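PDB 4HW6: hypothetical protein, IPT/TIG domain protein from Bacteroides ovatus, which is of unknown function but, combining an IPT/TIG domain with a six-bladed beta-propeller, probably serves as an auxiliary nutrient-binding protein, perhaps for carbohydrates. Local coordinates for residues N140-M145 with H403-A408; Y152-W157 with F164-F169; C184-F189 with A230-V235; G336-I341 with C360-H365. All coordinates share one frame; numbering follows the deposited sequence.

Interaction 1 (N140-M145 with H403-A408)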
loop_
_atom_site.group_PDB
_atom_site.type_symbol
_atom_site.label_atom_id
_atom_site.label_comp_id
_atom_site.label_asym_id
_atom_site.label_seq_id
_atom_site.Cartn_x
_atom_site.Cartn_y
_atom_site.Cartn_z
ATOM N N ASN A 140 -5.801 -16.680 -3.723
ATOM C CA ASN A 140 -5.601 -15.763 -4.845
ATOM C C ASN A 140 -5.920 -14.340 -4.455
ATOM O O ASN A 140 -7.101 -13.956 -4.366
ATOM C CB ASN A 140 -6.482 -16.198 -6.018
ATOM C CG ASN A 140 -6.175 -15.458 -7.308
ATOM O OD1 ASN A 140 -5.300 -14.603 -7.352
ATOM N ND2 ASN A 140 -6.888 -15.817 -8.372
ATOM N N ILE A 141 -4.880 -13.545 -4.246
ATOM C CA ILE A 141 -5.064 -12.159 -3.828
ATOM C C ILE A 141 -4.963 -11.273 -5.093
ATOM O O ILE A 141 -3.921 -10.701 -5.399
ATOM C CB ILE A 141 -4.033 -11.754 -2.747
ATOM C CG1 ILE A 141 -3.918 -12.810 -1.635
ATOM C CG2 ILE A 141 -4.448 -10.421 -2.123
ATOM C CD1 ILE A 141 -2.639 -12.669 -0.807
ATOM N N TRP A 142 -6.061 -11.173 -5.828
ATOM C CA TRP A 142 -6.006 -10.770 -7.221
ATOM C C TRP A 142 -6.045 -9.247 -7.399
ATOM O O TRP A 142 -5.220 -8.680 -8.111
ATOM C CB TRP A 142 -7.138 -11.472 -7.999
ATOM C CG TRP A 142 -7.210 -11.080 -9.438
ATOM C CD1 TRP A 142 -8.219 -10.390 -10.032
ATOM C CD2 TRP A 142 -6.240 -11.336 -10.448
ATOM N NE1 TRP A 142 -7.932 -10.186 -11.357
ATOM C CE2 TRP A 142 -6.719 -10.750 -11.643
ATOM C CE3 TRP A 142 -5.018 -12.008 -10.471
ATOM C CZ2 TRP A 142 -6.021 -10.826 -12.840
ATOM C CZ3 TRP A 142 -4.321 -12.079 -11.668
ATOM C CH2 TRP A 142 -4.816 -11.474 -12.829
ATOM N N ARG A 143 -7.036 -8.592 -6.805
ATOM C CA ARG A 143 -7.139 -7.129 -6.812
ATOM C C ARG A 143 -7.689 -6.667 -5.468
ATOM O O ARG A 143 -8.716 -7.188 -5.007
ATOM C CB ARG A 143 -8.095 -6.620 -7.895
ATOM C CG ARG A 143 -7.723 -6.964 -9.324
ATOM C CD ARG A 143 -6.513 -6.182 -9.800
ATOM N NE ARG A 143 -6.182 -6.502 -11.201
ATOM C CZ ARG A 143 -5.236 -7.347 -11.620
ATOM N NH1 ARG A 143 -4.494 -8.040 -10.776
ATOM N NH2 ARG A 143 -5.028 -7.498 -12.925
HETATM N N MSE A 144 -7.023 -5.681 -4.860
HETATM C CA MSE A 144 -7.398 -5.127 -3.555
HETATM C C MSE A 144 -8.025 -3.754 -3.657
HETATM O O MSE A 144 -7.710 -2.971 -4.570
HETATM C CB MSE A 144 -6.148 -4.894 -2.685
HETATM C CG MSE A 144 -5.480 -6.070 -2.207
HETATM SE SE MSE A 144 -3.813 -5.474 -1.332
HETATM C CE MSE A 144 -3.455 -7.219 -0.590
HETATM N N MSE A 145 -8.881 -3.445 -2.683
HETATM C CA MSE A 145 -9.442 -2.096 -2.569
HETATM C C MSE A 145 -9.929 -1.823 -1.142
HETATM O O MSE A 145 -10.669 -2.616 -0.554
HETATM C CB MSE A 145 -10.599 -2.005 -3.559
HETATM C CG MSE A 145 -11.386 -0.769 -3.558
HETATM SE SE MSE A 145 -10.583 0.650 -4.579
HETATM C CE MSE A 145 -9.378 -0.293 -5.754
ATOM N N HIS A 403 5.105 -13.808 -7.505
ATOM C CA HIS A 403 3.903 -13.322 -8.190
ATOM C C HIS A 403 3.127 -12.289 -7.375
ATOM O O HIS A 403 1.931 -12.434 -7.090
ATOM C CB HIS A 403 3.043 -14.498 -8.650
ATOM C CG HIS A 403 3.681 -15.292 -9.730
ATOM N ND1 HIS A 403 3.548 -16.658 -9.828
ATOM C CD2 HIS A 403 4.453 -14.914 -10.779
ATOM C CE1 HIS A 403 4.222 -17.087 -10.886
ATOM N NE2 HIS A 403 4.768 -16.047 -11.489
ATOM N N PRO A 404 3.814 -11.200 -7.003
ATOM C CA PRO A 404 3.072 -10.120 -6.398
ATOM C C PRO A 404 2.093 -9.558 -7.411
ATOM O O PRO A 404 2.493 -9.282 -8.539
ATOM C CB PRO A 404 4.158 -9.097 -6.063
ATOM C CG PRO A 404 5.263 -9.358 -7.012
ATOM C CD PRO A 404 5.185 -10.815 -7.366
ATOM N N THR A 405 0.839 -9.351 -7.022
ATOM C CA THR A 405 -0.218 -9.072 -7.973
ATOM C C THR A 405 -1.088 -7.872 -7.617
ATOM O O THR A 405 -1.351 -7.020 -8.453
ATOM C CB THR A 405 -1.096 -10.327 -8.137
ATOM O OG1 THR A 405 -0.262 -11.413 -8.570
ATOM C CG2 THR A 405 -2.204 -10.118 -9.150
ATOM N N SER A 406 -1.522 -7.804 -6.374
ATOM C CA SER A 406 -2.387 -6.772 -5.899
ATOM C C SER A 406 -1.644 -5.845 -4.937
ATOM O O SER A 406 -0.624 -6.224 -4.320
ATOM C CB SER A 406 -3.619 -7.420 -5.240
ATOM O OG SER A 406 -3.238 -8.256 -4.157
ATOM N N ILE A 407 -2.132 -4.616 -4.827
ATOM C CA ILE A 407 -1.492 -3.605 -4.027
ATOM C C ILE A 407 -2.524 -2.617 -3.474
ATOM O O ILE A 407 -3.491 -2.239 -4.140
ATOM C CB ILE A 407 -0.350 -2.901 -4.809
ATOM C CG1 ILE A 407 0.428 -1.925 -3.924
ATOM C CG2 ILE A 407 -0.899 -2.220 -6.082
ATOM C CD1 ILE A 407 1.721 -1.416 -4.568
ATOM N N ALA A 408 -2.292 -2.191 -2.241
ATOM C CA ALA A 408 -3.066 -1.123 -1.611
ATOM C C ALA A 408 -2.148 -0.285 -0.725
ATOM O O ALA A 408 -1.124 -0.786 -0.231
ATOM C CB ALA A 408 -4.225 -1.706 -0.806
HETATM O O HOH W 1 -5.906 -0.953 -3.913
#

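Interaction 2 (Y152-W157 with F164-F169)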
loop_
_atom_site.group_PDB
_atom_site.type_symbol
_atom_site.label_atom_id
_atom_site.label_comp_id
_atom_site.label_asym_id
_atom_site.label_seq_id
_atom_site.Cartn_x
_atom_site.Cartn_y
_atom_site.Cartn_z
ATOM N N TYR A 152 -9.793 3.377 6.248
ATOM C CA TYR A 152 -8.745 2.356 6.184
ATOM C C TYR A 152 -8.961 1.200 7.141
ATOM O O TYR A 152 -7.998 0.529 7.513
ATOM C CB TYR A 152 -7.334 2.979 6.319
ATOM C CG TYR A 152 -7.095 3.936 5.191
ATOM C CD1 TYR A 152 -6.655 3.485 3.958
ATOM C CD2 TYR A 152 -7.403 5.277 5.330
ATOM C CE1 TYR A 152 -6.498 4.351 2.892
ATOM C CE2 TYR A 152 -7.259 6.155 4.267
ATOM C CZ TYR A 152 -6.802 5.681 3.061
ATOM O OH TYR A 152 -6.624 6.524 2.008
ATOM N N ASP A 153 -10.216 0.947 7.505
ATOM C CA ASP A 153 -10.537 -0.173 8.396
ATOM C C ASP A 153 -11.106 -1.412 7.689
ATOM O O ASP A 153 -11.220 -2.461 8.308
ATOM C CB ASP A 153 -11.466 0.257 9.516
ATOM C CG ASP A 153 -10.759 1.096 10.586
ATOM O OD1 ASP A 153 -9.511 1.042 10.713
ATOM O OD2 ASP A 153 -11.466 1.816 11.298
ATOM N N ASP A 154 -11.453 -1.286 6.416
ATOM C CA ASP A 154 -11.960 -2.416 5.652
ATOM C C ASP A 154 -11.302 -2.493 4.295
ATOM O O ASP A 154 -11.483 -1.614 3.433
ATOM C CB ASP A 154 -13.479 -2.363 5.533
ATOM C CG ASP A 154 -14.159 -2.376 6.877
ATOM O OD1 ASP A 154 -14.275 -3.452 7.516
ATOM O OD2 ASP A 154 -14.524 -1.277 7.334
ATOM N N LEU A 155 -10.507 -3.541 4.131
ATOM C CA LEU A 155 -9.792 -3.861 2.894
ATOM C C LEU A 155 -10.365 -5.131 2.301
ATOM O O LEU A 155 -10.510 -6.144 2.986
ATOM C CB LEU A 155 -8.327 -4.108 3.185
ATOM C CG LEU A 155 -7.439 -4.547 2.041
ATOM C CD1 LEU A 155 -7.287 -3.404 1.038
ATOM C CD2 LEU A 155 -6.075 -4.951 2.606
ATOM N N TYR A 156 -10.704 -5.078 1.024
ATOM C CA TYR A 156 -11.316 -6.208 0.343
ATOM C C TYR A 156 -10.425 -6.666 -0.787
ATOM O O TYR A 156 -9.685 -5.869 -1.380
ATOM C CB TYR A 156 -12.671 -5.809 -0.250
ATOM C CG TYR A 156 -13.694 -5.407 0.771
ATOM C CD1 TYR A 156 -14.535 -6.350 1.350
ATOM C CD2 TYR A 156 -13.834 -4.083 1.158
ATOM C CE1 TYR A 156 -15.484 -5.997 2.285
ATOM C CE2 TYR A 156 -14.779 -3.717 2.111
ATOM C CZ TYR A 156 -15.607 -4.678 2.656
ATOM O OH TYR A 156 -16.545 -4.347 3.599
ATOM N N TRP A 157 -10.532 -7.939 -1.146
ATOM C CA TRP A 157 -9.946 -8.385 -2.393
ATOM C C TRP A 157 -10.749 -9.438 -3.083
ATOM O O TRP A 157 -11.375 -10.255 -2.424
ATOM C CB TRP A 157 -8.476 -8.809 -2.272
ATOM C CG TRP A 157 -8.153 -10.085 -1.558
ATOM C CD1 TRP A 157 -8.269 -11.357 -2.035
ATOM C CD2 TRP A 157 -7.560 -10.196 -0.269
ATOM N NE1 TRP A 157 -7.793 -12.260 -1.109
ATOM C CE2 TRP A 157 -7.354 -11.577 -0.015
ATOM C CE3 TRP A 157 -7.194 -9.278 0.698
ATOM C CZ2 TRP A 157 -6.794 -12.039 1.154
ATOM C CZ3 TRP A 157 -6.625 -9.760 1.892
ATOM C CH2 TRP A 157 -6.446 -11.125 2.095
ATOM N N PHE A 164 -13.287 -14.406 -2.244
ATOM C CA PHE A 164 -13.322 -12.969 -2.017
ATOM C C PHE A 164 -13.117 -12.750 -0.513
ATOM O O PHE A 164 -13.813 -13.360 0.306
ATOM C CB PHE A 164 -14.710 -12.506 -2.425
ATOM C CG PHE A 164 -14.857 -11.025 -2.588
ATOM C CD1 PHE A 164 -14.734 -10.169 -1.512
ATOM C CD2 PHE A 164 -15.181 -10.506 -3.817
ATOM C CE1 PHE A 164 -14.911 -8.806 -1.681
ATOM C CE2 PHE A 164 -15.358 -9.144 -3.991
ATOM C CZ PHE A 164 -15.221 -8.299 -2.920
ATOM N N ARG A 165 -12.152 -11.929 -0.144
ATOM C CA ARG A 165 -11.832 -11.770 1.286
ATOM C C ARG A 165 -12.044 -10.344 1.779
ATOM O O ARG A 165 -12.005 -9.380 0.997
ATOM C CB ARG A 165 -10.383 -12.195 1.578
ATOM C CG ARG A 165 -10.009 -13.599 1.096
ATOM C CD ARG A 165 -10.848 -14.689 1.723
ATOM N NE ARG A 165 -10.717 -14.759 3.181
ATOM C CZ ARG A 165 -10.075 -15.722 3.857
ATOM N NH1 ARG A 165 -9.453 -16.720 3.232
ATOM N NH2 ARG A 165 -10.028 -15.670 5.183
ATOM N N HIS A 166 -12.259 -10.244 3.082
ATOM C CA HIS A 166 -12.498 -8.953 3.760
ATOM C C HIS A 166 -11.630 -8.886 5.010
ATOM O O HIS A 166 -11.850 -9.638 5.960
ATOM C CB HIS A 166 -13.956 -8.845 4.126
ATOM C CG HIS A 166 -14.282 -7.706 5.040
ATOM N ND1 HIS A 166 -15.345 -7.750 5.915
ATOM C CD2 HIS A 166 -13.694 -6.500 5.224
ATOM C CE1 HIS A 166 -15.401 -6.617 6.598
ATOM N NE2 HIS A 166 -14.405 -5.840 6.205
ATOM N N VAL A 167 -10.673 -7.972 4.990
ATOM C CA VAL A 167 -9.824 -7.708 6.122
ATOM C C VAL A 167 -10.490 -6.598 6.940
ATOM O O VAL A 167 -10.623 -5.467 6.468
ATOM C CB VAL A 167 -8.406 -7.291 5.697
ATOM C CG1 VAL A 167 -7.563 -6.994 6.913
ATOM C CG2 VAL A 167 -7.732 -8.368 4.830
ATOM N N ASP A 168 -10.897 -6.943 8.155
ATOM C CA ASP A 168 -11.597 -6.056 9.095
ATOM C C ASP A 168 -10.621 -5.669 10.197
ATOM O O ASP A 168 -10.350 -6.452 11.110
ATOM C CB ASP A 168 -12.802 -6.814 9.651
ATOM C CG ASP A 168 -13.599 -6.043 10.693
ATOM O OD1 ASP A 168 -13.156 -5.000 11.220
ATOM O OD2 ASP A 168 -14.685 -6.542 11.023
ATOM N N PHE A 169 -10.097 -4.451 10.138
ATOM C CA PHE A 169 -9.058 -4.031 11.087
ATOM C C PHE A 169 -9.591 -3.804 12.501
ATOM O O PHE A 169 -8.872 -4.017 13.481
ATOM C CB PHE A 169 -8.336 -2.777 10.573
ATOM C CG PHE A 169 -7.385 -3.034 9.438
ATOM C CD1 PHE A 169 -7.840 -3.110 8.129
ATOM C CD2 PHE A 169 -6.027 -3.196 9.666
ATOM C CE1 PHE A 169 -6.979 -3.338 7.068
ATOM C CE2 PHE A 169 -5.156 -3.403 8.603
ATOM C CZ PHE A 169 -5.624 -3.488 7.300
HETATM O O HOH W 2 -13.170 -2.742 10.310
#

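Interaction 3 (C184-F189 with A230-V235)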
loop_
_atom_site.group_PDB
_atom_site.type_symbol
_atom_site.label_atom_id
_atom_site.label_comp_id
_atom_site.label_asym_id
_atom_site.label_seq_id
_atom_site.Cartn_x
_atom_site.Cartn_y
_atom_site.Cartn_z
ATOM N N CYS A 184 -14.448 -13.462 -10.019
ATOM C CA CYS A 184 -14.418 -12.050 -9.619
ATOM C C CYS A 184 -13.123 -11.422 -10.099
ATOM O O CYS A 184 -12.045 -11.719 -9.554
ATOM C CB CYS A 184 -14.525 -11.893 -8.102
ATOM S SG CYS A 184 -16.082 -12.437 -7.389
ATOM N N ALA A 185 -13.223 -10.565 -11.118
ATOM C CA ALA A 185 -12.032 -10.030 -11.800
ATOM C C ALA A 185 -11.517 -8.699 -11.267
ATOM O O ALA A 185 -10.354 -8.366 -11.472
ATOM C CB ALA A 185 -12.313 -9.907 -13.297
ATOM N N ASP A 186 -12.387 -7.900 -10.656
ATOM C CA ASP A 186 -11.999 -6.597 -10.130
ATOM C C ASP A 186 -13.054 -6.119 -9.121
ATOM O O ASP A 186 -14.181 -6.618 -9.093
ATOM C CB ASP A 186 -11.806 -5.580 -11.274
ATOM C CG ASP A 186 -10.956 -4.339 -10.860
ATOM O OD1 ASP A 186 -10.334 -4.346 -9.751
ATOM O OD2 ASP A 186 -10.862 -3.372 -11.678
ATOM N N VAL A 187 -12.663 -5.152 -8.304
ATOM C CA VAL A 187 -13.544 -4.575 -7.276
ATOM C C VAL A 187 -13.249 -3.089 -7.208
ATOM O O VAL A 187 -12.096 -2.670 -7.349
ATOM C CB VAL A 187 -13.383 -5.261 -5.888
ATOM C CG1 VAL A 187 -11.923 -5.229 -5.404
ATOM C CG2 VAL A 187 -14.326 -4.637 -4.871
ATOM N N ASN A 188 -14.290 -2.295 -7.044
ATOM C CA ASN A 188 -14.149 -0.863 -6.838
ATOM C C ASN A 188 -15.375 -0.385 -6.072
ATOM O O ASN A 188 -16.195 -1.201 -5.662
ATOM C CB ASN A 188 -13.999 -0.132 -8.188
ATOM C CG ASN A 188 -13.177 1.130 -8.083
ATOM O OD1 ASN A 188 -13.248 1.877 -7.081
ATOM N ND2 ASN A 188 -12.380 1.389 -9.116
ATOM N N PHE A 189 -15.480 0.919 -5.846
ATOM C CA PHE A 189 -16.630 1.508 -5.187
ATOM C C PHE A 189 -17.157 2.690 -5.986
ATOM O O PHE A 189 -16.380 3.490 -6.550
ATOM C CB PHE A 189 -16.257 1.951 -3.769
ATOM C CG PHE A 189 -15.954 0.801 -2.847
ATOM C CD1 PHE A 189 -14.726 0.193 -2.850
ATOM C CD2 PHE A 189 -16.908 0.332 -1.977
ATOM C CE1 PHE A 189 -14.479 -0.897 -2.034
ATOM C CE2 PHE A 189 -16.660 -0.739 -1.156
ATOM C CZ PHE A 189 -15.439 -1.354 -1.177
ATOM N N ALA A 230 -15.567 -9.439 -19.147
ATOM C CA ALA A 230 -15.173 -8.191 -18.497
ATOM C C ALA A 230 -14.006 -8.391 -17.551
ATOM O O ALA A 230 -13.953 -9.403 -16.810
ATOM C CB ALA A 230 -16.370 -7.533 -17.789
ATOM N N LYS A 231 -13.094 -7.402 -17.532
ATOM C CA LYS A 231 -11.810 -7.531 -16.834
ATOM C C LYS A 231 -11.501 -6.535 -15.712
ATOM O O LYS A 231 -10.671 -6.812 -14.849
ATOM C CB LYS A 231 -10.670 -7.415 -17.851
ATOM C CG LYS A 231 -10.673 -8.467 -18.943
ATOM C CD LYS A 231 -10.587 -9.872 -18.377
ATOM C CE LYS A 231 -10.346 -10.918 -19.455
ATOM N NZ LYS A 231 -10.001 -12.216 -18.814
ATOM N N THR A 232 -12.142 -5.382 -15.737
ATOM C CA THR A 232 -11.748 -4.260 -14.877
ATOM C C THR A 232 -12.923 -3.314 -14.696
ATOM O O THR A 232 -13.846 -3.305 -15.510
ATOM C CB THR A 232 -10.487 -3.527 -15.428
ATOM O OG1 THR A 232 -9.993 -2.567 -14.475
ATOM C CG2 THR A 232 -10.749 -2.833 -16.754
ATOM N N CYS A 233 -12.918 -2.571 -13.592
ATOM C CA CYS A 233 -13.976 -1.586 -13.279
ATOM C C CYS A 233 -13.353 -0.347 -12.621
ATOM O O CYS A 233 -13.070 -0.332 -11.427
ATOM C CB CYS A 233 -15.071 -2.166 -12.375
ATOM S SG CYS A 233 -14.549 -2.985 -10.846
ATOM N N ALA A 234 -13.155 0.690 -13.413
ATOM C CA ALA A 234 -12.504 1.903 -12.944
ATOM C C ALA A 234 -13.544 3.009 -12.836
ATOM O O ALA A 234 -14.105 3.452 -13.839
ATOM C CB ALA A 234 -11.395 2.302 -13.896
ATOM N N VAL A 235 -13.782 3.456 -11.609
ATOM C CA VAL A 235 -14.810 4.442 -11.325
ATOM C C VAL A 235 -14.214 5.836 -11.395
ATOM O O VAL A 235 -13.340 6.177 -10.602
ATOM C CB VAL A 235 -15.440 4.244 -9.941
ATOM C CG1 VAL A 235 -16.480 5.330 -9.663
ATOM C CG2 VAL A 235 -16.090 2.873 -9.847
HETATM O O HOH W 3 -8.864 -8.979 -14.255
HETATM O O HOH W 4 -10.699 -1.208 -9.997
#

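Interaction 4 (G336-I341 with C360-H365)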
loop_
_atom_site.group_PDB
_atom_site.type_symbol
_atom_site.label_atom_id
_atom_site.label_comp_id
_atom_site.label_asym_id
_atom_site.label_seq_id
_atom_site.Cartn_x
_atom_site.Cartn_y
_atom_site.Cartn_z
ATOM N N GLY A 336 4.381 -8.652 -16.805
ATOM C CA GLY A 336 3.114 -8.918 -16.140
ATOM C C GLY A 336 2.679 -7.896 -15.131
ATOM O O GLY A 336 2.321 -8.248 -14.004
ATOM N N PRO A 337 2.646 -6.612 -15.535
ATOM C CA PRO A 337 2.176 -5.595 -14.608
ATOM C C PRO A 337 0.709 -5.866 -14.297
ATOM O O PRO A 337 -0.087 -6.087 -15.208
ATOM C CB PRO A 337 2.331 -4.305 -15.396
ATOM C CG PRO A 337 2.235 -4.708 -16.838
ATOM C CD PRO A 337 2.929 -6.060 -16.857
ATOM N N ASN A 338 0.365 -5.893 -13.022
ATOM C CA ASN A 338 -0.964 -6.242 -12.585
ATOM C C ASN A 338 -1.660 -5.042 -11.949
ATOM O O ASN A 338 -1.996 -4.119 -12.698
ATOM C CB ASN A 338 -0.974 -7.540 -11.770
ATOM C CG ASN A 338 -1.295 -8.747 -12.653
ATOM O OD1 ASN A 338 -2.442 -9.191 -12.693
ATOM N ND2 ASN A 338 -0.304 -9.226 -13.429
ATOM N N GLN A 339 -1.884 -5.004 -10.638
ATOM C CA GLN A 339 -2.555 -3.857 -10.062
ATOM C C GLN A 339 -1.571 -2.718 -9.814
ATOM O O GLN A 339 -0.388 -2.948 -9.541
ATOM C CB GLN A 339 -3.251 -4.226 -8.752
ATOM C CG GLN A 339 -4.118 -3.118 -8.221
ATOM C CD GLN A 339 -5.037 -3.547 -7.083
ATOM O OE1 GLN A 339 -4.779 -4.538 -6.399
ATOM N NE2 GLN A 339 -6.121 -2.777 -6.872
ATOM N N GLY A 340 -2.049 -1.499 -10.008
ATOM C CA GLY A 340 -1.348 -0.322 -9.557
ATOM C C GLY A 340 -2.209 0.681 -8.838
ATOM O O GLY A 340 -3.415 0.716 -9.020
ATOM N N ILE A 341 -1.559 1.540 -8.054
ATOM C CA ILE A 341 -2.237 2.582 -7.301
ATOM C C ILE A 341 -1.425 3.863 -7.299
ATOM O O ILE A 341 -0.206 3.848 -7.411
ATOM C CB ILE A 341 -2.473 2.168 -5.836
ATOM C CG1 ILE A 341 -1.134 1.756 -5.164
ATOM C CG2 ILE A 341 -3.498 1.039 -5.774
ATOM C CD1 ILE A 341 -1.248 1.613 -3.665
ATOM N N CYS A 360 2.389 -3.692 -9.027
ATOM C CA CYS A 360 2.975 -5.015 -8.924
ATOM C C CYS A 360 3.304 -5.547 -10.322
ATOM O O CYS A 360 2.453 -5.555 -11.202
ATOM C CB CYS A 360 1.999 -5.949 -8.236
ATOM S SG CYS A 360 1.886 -5.552 -6.482
ATOM N N ASP A 361 4.554 -5.941 -10.514
ATOM C CA ASP A 361 5.029 -6.477 -11.783
ATOM C C ASP A 361 5.145 -7.967 -11.483
ATOM O O ASP A 361 6.145 -8.429 -10.961
ATOM C CB ASP A 361 6.356 -5.813 -12.145
ATOM C CG ASP A 361 6.635 -5.765 -13.655
ATOM O OD1 ASP A 361 5.700 -5.524 -14.463
ATOM O OD2 ASP A 361 7.822 -5.924 -14.024
ATOM N N ARG A 362 4.073 -8.698 -11.769
ATOM C CA ARG A 362 3.896 -10.038 -11.275
ATOM C C ARG A 362 5.004 -10.988 -11.687
ATOM O O ARG A 362 5.507 -11.786 -10.863
ATOM C CB ARG A 362 2.529 -10.561 -11.723
ATOM C CG ARG A 362 2.202 -11.972 -11.280
ATOM C CD ARG A 362 0.828 -12.370 -11.771
ATOM N NE ARG A 362 0.592 -13.818 -11.676
ATOM C CZ ARG A 362 -0.237 -14.439 -10.824
ATOM N NH1 ARG A 362 -0.927 -13.802 -9.880
ATOM N NH2 ARG A 362 -0.367 -15.762 -10.912
ATOM N N ASP A 363 5.422 -10.907 -12.933
ATOM C CA ASP A 363 6.360 -11.893 -13.467
ATOM C C ASP A 363 7.830 -11.521 -13.390
ATOM O O ASP A 363 8.676 -12.378 -13.601
ATOM C CB ASP A 363 5.926 -12.319 -14.875
ATOM C CG ASP A 363 4.545 -12.965 -14.870
ATOM O OD1 ASP A 363 4.298 -13.858 -14.057
ATOM O OD2 ASP A 363 3.675 -12.547 -15.639
ATOM N N SER A 364 8.137 -10.275 -13.007
ATOM C CA SER A 364 9.474 -9.925 -12.548
ATOM C C SER A 364 9.596 -10.017 -11.026
ATOM O O SER A 364 10.698 -9.865 -10.485
ATOM C CB SER A 364 9.890 -8.526 -13.006
ATOM O OG SER A 364 9.147 -7.540 -12.326
ATOM N N HIS A 365 8.463 -10.274 -10.361
ATOM C CA HIS A 365 8.363 -10.463 -8.904
ATOM C C HIS A 365 8.765 -9.215 -8.123
ATOM O O HIS A 365 9.421 -9.294 -7.062
ATOM C CB HIS A 365 9.141 -11.694 -8.453
ATOM C CG HIS A 365 8.822 -12.916 -9.261
ATOM N ND1 HIS A 365 7.722 -13.709 -8.998
ATOM C CD2 HIS A 365 9.468 -13.491 -10.304
ATOM C CE1 HIS A 365 7.698 -14.709 -9.859
ATOM N NE2 HIS A 365 8.722 -14.581 -10.689
#

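Interaction 1 (N140-M145 with H403-A408)
In the six-bladed beta-propeller, the innermost strand 404-410 of the blade built from both ends of the propeller chain meets strand 143-146 of the neighbouring blade, running almost parallel to it at 7°. One direct hydrogen bond ties the two segments: Ser406 OG, held between its own backbone N and carbonyl carbon (chi1 59°), reaches Ile141 O at 2.8 Å from above the carbonyl plane. Beside it the selenomethionine Met144, extended beyond CG, lays its SE 3.8 Å from Ala408 CB. Thr405 sends CG2 obliquely toward Trp142, 3.6 Å from CE3, and the same methyl lies in plane at the edge of the Arg143 guanidinium. That guanidinium is folded back by a bend at chi2 (-71°), so NH1 sits over the centre of the Trp142 ring and donates to Trp142 O at 2.8 Å; it also bonds Asn338 OD1. Trp142 and Arg143 both face Val158 in a classic beta bulge. An alanine at Arg143 would lose the NH1 bonds to Trp142 O and Asn338 and would probably loosen the indole. Farther along, where the strands carry no direct bond, a water donates to Met144 O at 2.8 Å and to Ile407 O at 2.7 Å.

Interaction 2 (Y152-W157 with F164-F169)
With Tyr156 CG anti to its carbonyl carbon (chi1 -63°) and His166 CG anti to its backbone N (chi1 169°), the two side chains lie side by side and point the same way. Their rings form an offset stack, centroids 4.5 Å apart and planes at 15°, with Tyr156 CE1 over one imidazole face. In its ring plane, His166 NE2 donates to the anti lone pair of Asp154 OD1 at 2.7 Å. The carboxylate probably favours a protonated imidazole, more so as Asp168 OD1 lies 4.2 Å from Asp154 OD1; Asp168 OD2 is bonded by Asn171 ND2. An alanine at His166 would remove both stack and bond, and would probably leave the repulsion between Asp154 and Asp168 less well offset. Beneath, an antiparallel hairpin supplies hydrogen-bonded pairs at Leu155-Val167 and Trp157-Arg165. On the Leu155 face, Arg165 CB makes a CH-pi contact 3.8 Å from the centroid of the Trp157 six-membered ring, and Val167 CG2 touches Trp157 CZ3 at 3.4 Å; the Arg165 guanidinium goes on to the carbonyls of Leu128, Val174 and Asp175. These are the middle strands of their propeller blade, flanked by 143-146 and 173-177, while Tyr156 and Phe164 pack on Met195 of the next blade.

Interaction 3 (C184-F189 with A230-V235)
Polar side chains of edge strand 184-189 reach for residues 232-233 of the segment 230-235 in this buried contact. Asp186, its CG anti to the backbone N, is the chief acceptor. Its OD2 takes Cys233 N at 2.9 Å on the anti lone pair, with an N-H...O angle of 165°, and Thr232 OG1 at 3.0 Å from above the carboxylate plane; a water is placed to donate to it as well. These segments are the innermost ones of successive blades in the beta-propeller, and here they run in similar directions, 21° apart. Two residues on, Asn188 ND2 donates to Cys233 O at 3.0 Å, close to both the amide and carbonyl planes. The rotation of the amide is fixed from its other end, where OD1 accepts Phe189 N at 2.7 Å. Cys233 SG lies 3.8 Å from Asp186 CB and 3.9 Å from Asn188 CB. Thr232 OG1 also bonds Ile278 N of the following blade. A second water lies between Ala185 O and Lys231 O, placed to donate to them, while Ala230 O is buried without a partner.

Interaction 4 (G336-I341 with C360-H365)
The His365 ring carries Arg362 O over one face, offset toward the rim. The Asn338 amide turns back along its own segment, ND2 donating in the amide plane to Gly336 O at 2.9 Å, while the aliphatic part of Arg362 passes obliquely by, its CB 3.6 Å from Asn338 ND2. Asp361 OD2 is met from above the carboxylate plane by Ser364 OG at 2.7 Å and is also salt-bridged to Arg368. Its OD1 lies against the ring of Pro337 and accepts from Trp335 N. Gly336 O is gripped twice, since Arg362 N also reaches it at 2.9 Å, the two donors coming from opposite faces of the carbonyl plane. Gly336 itself has positive phi (65°), and a beta carbon there would fall 2.3 Å from Asp363 OD2. Next to it the backbones join antiparallel: Asn338 N donates to Cys360 O at 2.8 Å, nearly along the C=O axis, and Cys360 N donates to Gln339 O at 2.9 Å. Thus Cys360 serves two consecutive residues. This is the hairpin of the innermost strand 337-344 and the second strand 355-361 of a propeller blade. Gln339 reaches Met144 and Ile407, Arg362 reaches Thr405, and Cys360 packs on Ile418 of the next blade.

In the fold
All four contacts belong to the six-bladed beta-propeller. Interaction 1 joins the blade that holds both ends of the propeller chain, where 109-115 pairs with 425-431 to close the ring, to the next blade; the other three are nested between its segments, in the order 2, 3, 4. Interactions 2 and 4 are hairpins within a blade, interaction 3 another joint between blades. Interactions 1 and 2 share the sheet of 143-146 and 154-158, their centres 12 Å apart. Centre to centre, interaction 4 lies 9 Å from interaction 1, touching it through Gln339 and Arg362, and interaction 3 lies 13 Å away, touching through Trp142. Segment 140-145 thus touches three other blades besides its own.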